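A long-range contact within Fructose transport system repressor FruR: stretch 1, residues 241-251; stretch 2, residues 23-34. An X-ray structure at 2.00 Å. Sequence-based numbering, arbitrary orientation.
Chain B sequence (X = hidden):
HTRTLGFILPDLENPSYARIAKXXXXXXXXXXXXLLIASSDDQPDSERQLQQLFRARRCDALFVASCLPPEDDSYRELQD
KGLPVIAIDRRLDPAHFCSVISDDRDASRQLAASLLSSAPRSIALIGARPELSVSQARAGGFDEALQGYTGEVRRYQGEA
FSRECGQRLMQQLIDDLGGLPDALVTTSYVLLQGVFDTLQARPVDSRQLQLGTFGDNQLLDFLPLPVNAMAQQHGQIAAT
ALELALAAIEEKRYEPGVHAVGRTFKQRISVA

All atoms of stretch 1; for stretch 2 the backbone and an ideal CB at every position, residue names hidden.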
# COMPACT_ATOMS: atom_id res chain seq x y z
N ALA B 241 4.09 9.39 -17.39
CA ALA B 241 4.88 10.29 -16.56
C ALA B 241 6.38 10.07 -16.77
O ALA B 241 7.15 11.03 -16.89
CB ALA B 241 4.52 10.10 -15.08
N LEU B 242 6.78 8.81 -16.83
CA LEU B 242 8.19 8.48 -16.97
C LEU B 242 8.74 8.98 -18.30
O LEU B 242 9.79 9.61 -18.36
CB LEU B 242 8.41 6.97 -16.85
CG LEU B 242 9.87 6.56 -17.01
CD1 LEU B 242 10.73 7.23 -15.96
CD2 LEU B 242 10.01 5.05 -16.94
N GLU B 243 8.01 8.71 -19.37
CA GLU B 243 8.41 9.15 -20.69
C GLU B 243 8.53 10.67 -20.76
O GLU B 243 9.44 11.20 -21.40
CB GLU B 243 7.43 8.63 -21.73
CG GLU B 243 6.83 9.70 -22.61
CD GLU B 243 6.41 9.16 -23.95
OE1 GLU B 243 5.68 9.87 -24.68
OE2 GLU B 243 6.81 8.03 -24.28
N LEU B 244 7.62 11.36 -20.09
CA LEU B 244 7.68 12.82 -20.01
C LEU B 244 8.92 13.26 -19.24
O LEU B 244 9.58 14.23 -19.61
CB LEU B 244 6.42 13.38 -19.34
CG LEU B 244 5.23 13.76 -20.24
CD1 LEU B 244 5.27 13.05 -21.57
CD2 LEU B 244 3.92 13.46 -19.53
N ALA B 245 9.23 12.55 -18.16
CA ALA B 245 10.41 12.86 -17.36
C ALA B 245 11.69 12.69 -18.17
O ALA B 245 12.56 13.56 -18.17
CB ALA B 245 10.45 11.99 -16.10
N LEU B 246 11.80 11.56 -18.85
CA LEU B 246 12.99 11.24 -19.63
C LEU B 246 13.19 12.16 -20.83
O LEU B 246 14.33 12.43 -21.23
CB LEU B 246 12.96 9.77 -20.07
CG LEU B 246 12.92 8.76 -18.92
CD1 LEU B 246 12.91 7.34 -19.45
CD2 LEU B 246 14.09 8.97 -17.98
N ALA B 247 12.10 12.64 -21.41
CA ALA B 247 12.20 13.56 -22.54
C ALA B 247 12.75 14.90 -22.09
O ALA B 247 13.52 15.53 -22.80
CB ALA B 247 10.85 13.73 -23.21
N ALA B 248 12.37 15.33 -20.89
CA ALA B 248 12.89 16.56 -20.31
C ALA B 248 14.37 16.41 -19.95
O ALA B 248 15.16 17.34 -20.11
CB ALA B 248 12.09 16.95 -19.09
N ILE B 249 14.74 15.24 -19.46
CA ILE B 249 16.12 14.99 -19.06
C ILE B 249 17.05 14.76 -20.26
O ILE B 249 18.12 15.37 -20.36
CB ILE B 249 16.23 13.78 -18.11
CG1 ILE B 249 15.52 14.09 -16.79
CG2 ILE B 249 17.70 13.43 -17.86
CD1 ILE B 249 15.29 12.87 -15.93
N GLU B 250 16.64 13.88 -21.16
CA GLU B 250 17.51 13.43 -22.23
C GLU B 250 17.38 14.22 -23.54
O GLU B 250 18.34 14.33 -24.29
CB GLU B 250 17.33 11.93 -22.47
CG GLU B 250 17.55 11.11 -21.20
CD GLU B 250 17.46 9.61 -21.42
OE1 GLU B 250 16.97 9.20 -22.49
OE2 GLU B 250 17.86 8.84 -20.52
N GLU B 251 16.20 14.78 -23.79
CA GLU B 251 15.98 15.55 -25.01
C GLU B 251 15.72 17.02 -24.72
O GLU B 251 15.55 17.82 -25.64
CB GLU B 251 14.83 14.96 -25.82
CG GLU B 251 15.05 13.53 -26.25
CD GLU B 251 13.86 12.95 -26.99
OE1 GLU B 251 13.14 13.73 -27.64
OE2 GLU B 251 13.65 11.73 -26.92
N UNK B 23 5.35 0.94 -10.48
CA UNK B 23 5.42 0.97 -11.94
C UNK B 23 6.46 1.97 -12.44
O UNK B 23 7.14 1.73 -13.44
CB UNK B 23 4.05 1.31 -12.52
N UNK B 24 6.59 3.09 -11.74
CA UNK B 24 7.61 4.07 -12.06
C UNK B 24 9.00 3.47 -11.84
O UNK B 24 9.87 3.59 -12.70
CB UNK B 24 7.43 5.33 -11.22
N UNK B 25 9.19 2.83 -10.70
CA UNK B 25 10.51 2.30 -10.35
C UNK B 25 10.97 1.25 -11.36
O UNK B 25 12.15 1.21 -11.73
CB UNK B 25 10.49 1.70 -8.94
N UNK B 26 10.04 0.41 -11.80
CA UNK B 26 10.33 -0.63 -12.78
C UNK B 26 10.75 -0.03 -14.12
O UNK B 26 11.79 -0.39 -14.68
CB UNK B 26 9.11 -1.53 -12.97
N UNK B 27 9.93 0.88 -14.63
CA UNK B 27 10.22 1.54 -15.89
C UNK B 27 11.51 2.33 -15.83
O UNK B 27 12.29 2.32 -16.78
CB UNK B 27 9.06 2.46 -16.28
N UNK B 28 11.74 3.01 -14.72
CA UNK B 28 12.95 3.80 -14.54
C UNK B 28 14.18 2.90 -14.57
O UNK B 28 15.20 3.23 -15.20
CB UNK B 28 12.89 4.58 -13.23
N UNK B 29 14.08 1.77 -13.89
CA UNK B 29 15.19 0.82 -13.80
C UNK B 29 15.63 0.33 -15.19
O UNK B 29 16.82 0.24 -15.47
CB UNK B 29 14.79 -0.37 -12.93
N UNK B 30 14.65 0.04 -16.04
CA UNK B 30 14.95 -0.40 -17.41
C UNK B 30 15.66 0.69 -18.21
O UNK B 30 16.35 0.40 -19.18
CB UNK B 30 13.66 -0.81 -18.13
N UNK B 31 15.50 1.94 -17.79
CA UNK B 31 16.13 3.06 -18.47
C UNK B 31 17.45 3.48 -17.83
O UNK B 31 18.13 4.38 -18.32
CB UNK B 31 15.17 4.25 -18.50
N UNK B 32 17.81 2.82 -16.73
CA UNK B 32 19.06 3.11 -16.04
C UNK B 32 18.93 4.15 -14.94
O UNK B 32 19.93 4.74 -14.52
CB UNK B 32 20.10 3.58 -17.05
N UNK B 33 17.70 4.38 -14.47
CA UNK B 33 17.47 5.32 -13.38
C UNK B 33 16.98 4.60 -12.12
O UNK B 33 16.26 3.61 -12.22
CB UNK B 33 16.46 6.38 -13.81
N UNK B 34 17.36 5.11 -10.96
CA UNK B 34 16.82 4.63 -9.69
C UNK B 34 15.75 5.59 -9.19
O UNK B 34 15.83 6.79 -9.43
CB UNK B 34 17.93 4.47 -8.65

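Residues 241-250 of stretch 1 are helical and offer Ala-241, Leu-242, Leu-246, Ile-249 and Glu-250 to the partner. The partner begins as a helix, crossing it at 41° with the axes 10.4 Å apart at closest approach.

Position 23 has nothing of stretch 1 within reach, so this contact sets no preference. It is Gln-23.

Position 24 points sideways, but its CA lies near that of Leu-242. A branched or flexible apolar chain could bend back to the helix. It is Leu-24. Its CD2 lies 4.1 Å from Leu-242 CB and 4.4 Å from Ala-241 CB.

Positions 25 and 26 are unconstrained by stretch 1: 25 points away and 26 sideways with nothing near. They are Glu-25 and Gln-26.

CA-to-CB at position 27 points toward stretch 1. The ideal CB would sit 2.8 Å from Leu-242 CD2, a clash. With Leu-242 placed as it is, only a residue without CB fits. It is Gly-27, and Leu-242 CD2 packs 3.3 Å from Gly-27 C.

Position 28 points sideways, with its ideal CB 4.4 Å from Leu-242 CD1. A small apolar residue suits, though a larger one is not excluded by this view. It is Ala-28, whose CB fills this spot beside Leu-242 CD1.

Position 29 points away and 30 sideways, both clear of stretch 1. They are Arg-29 and Ala-30.

Position 31 points toward stretch 1, its ideal CB 3.9 Å from Leu-246 CD1. The acid of Glu-250 lies further along. An apolar chain could cover the leucine, while a long basic one could also reach the carboxylate. It is Arg-31. Its NH2 forms a salt bridge with Glu-250 OE1 at 2.8 Å, though the hydrogen bond within it is weak, at 120°. Leu-246 CD1 lies over one face of the guanidinium, 3.3 Å from Arg-31 NH1. A water joins Arg-31 O and NE to Glu-250 OE2.

Position 32 has phi 92° and psi 19°. A CB would jam against the preceding carbonyl O, so glycine is called for. It is Gly-32, the first residue to leave helical phi/psi, in a Schellman motif.

Position 33 points toward stretch 1, its ideal CB 5.5 Å from Leu-246 CD2. Ile-249 and Glu-250 lie beyond. A long apolar chain would suit, as would an aromatic one with a polar tip. It is Tyr-33. Leu-246 CD2 sits over one ring face, 3.9 Å from the Tyr-33 centroid, a CH-pi contact. Tyr-33 OH donates to Glu-250 OE2 at 2.8 Å.

Position 34 is out of reach. It is Gln-34.

Stretch 2, residues 23-34: QLEQGARARGYQ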
# COMPACT_ATOMS: atom_id res chain seq x y z
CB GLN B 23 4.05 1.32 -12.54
CG GLN B 23 2.98 0.28 -12.29
CD GLN B 23 3.21 -0.99 -13.09
OE1 GLN B 23 3.07 -2.09 -12.57
NE2 GLN B 23 3.55 -0.83 -14.36
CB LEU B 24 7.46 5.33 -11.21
CG LEU B 24 6.46 6.39 -11.67
CD1 LEU B 24 6.44 7.54 -10.67
CD2 LEU B 24 6.80 6.90 -13.07
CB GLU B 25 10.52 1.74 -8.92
CG GLU B 25 11.93 1.56 -8.35
CD GLU B 25 11.95 1.45 -6.84
OE1 GLU B 25 10.91 1.10 -6.24
OE2 GLU B 25 13.02 1.72 -6.23
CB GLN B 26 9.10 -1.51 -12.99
CG GLN B 26 9.25 -2.93 -12.48
CD GLN B 26 8.59 -3.13 -11.14
OE1 GLN B 26 7.59 -3.85 -11.03
NE2 GLN B 26 9.13 -2.50 -10.11
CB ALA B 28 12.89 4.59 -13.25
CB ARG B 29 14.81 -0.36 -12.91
CG ARG B 29 15.93 -1.38 -12.73
CD ARG B 29 15.55 -2.44 -11.71
NE ARG B 29 15.46 -1.90 -10.36
CZ ARG B 29 14.34 -1.85 -9.64
NH1 ARG B 29 13.21 -2.33 -10.14
NH2 ARG B 29 14.36 -1.33 -8.42
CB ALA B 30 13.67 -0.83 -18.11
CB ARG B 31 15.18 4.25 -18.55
CG ARG B 31 14.03 4.04 -19.52
CD ARG B 31 14.55 3.84 -20.93
NE ARG B 31 15.16 5.06 -21.47
CZ ARG B 31 14.49 5.98 -22.15
NH1 ARG B 31 13.19 5.82 -22.39
NH2 ARG B 31 15.11 7.07 -22.60
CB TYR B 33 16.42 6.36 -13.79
CG TYR B 33 16.88 7.30 -14.88
CD1 TYR B 33 17.35 8.57 -14.58
CD2 TYR B 33 16.84 6.91 -16.21
CE1 TYR B 33 17.77 9.43 -15.58
CE2 TYR B 33 17.25 7.76 -17.22
CZ TYR B 33 17.72 9.01 -16.90
OH TYR B 33 18.14 9.86 -17.90
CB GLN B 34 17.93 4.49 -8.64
CG GLN B 34 19.13 3.65 -9.09
CD GLN B 34 18.80 2.18 -9.25
OE1 GLN B 34 19.27 1.52 -10.17
NE2 GLN B 34 17.97 1.66 -8.35
O HOH W 1 17.83 6.10 -20.68
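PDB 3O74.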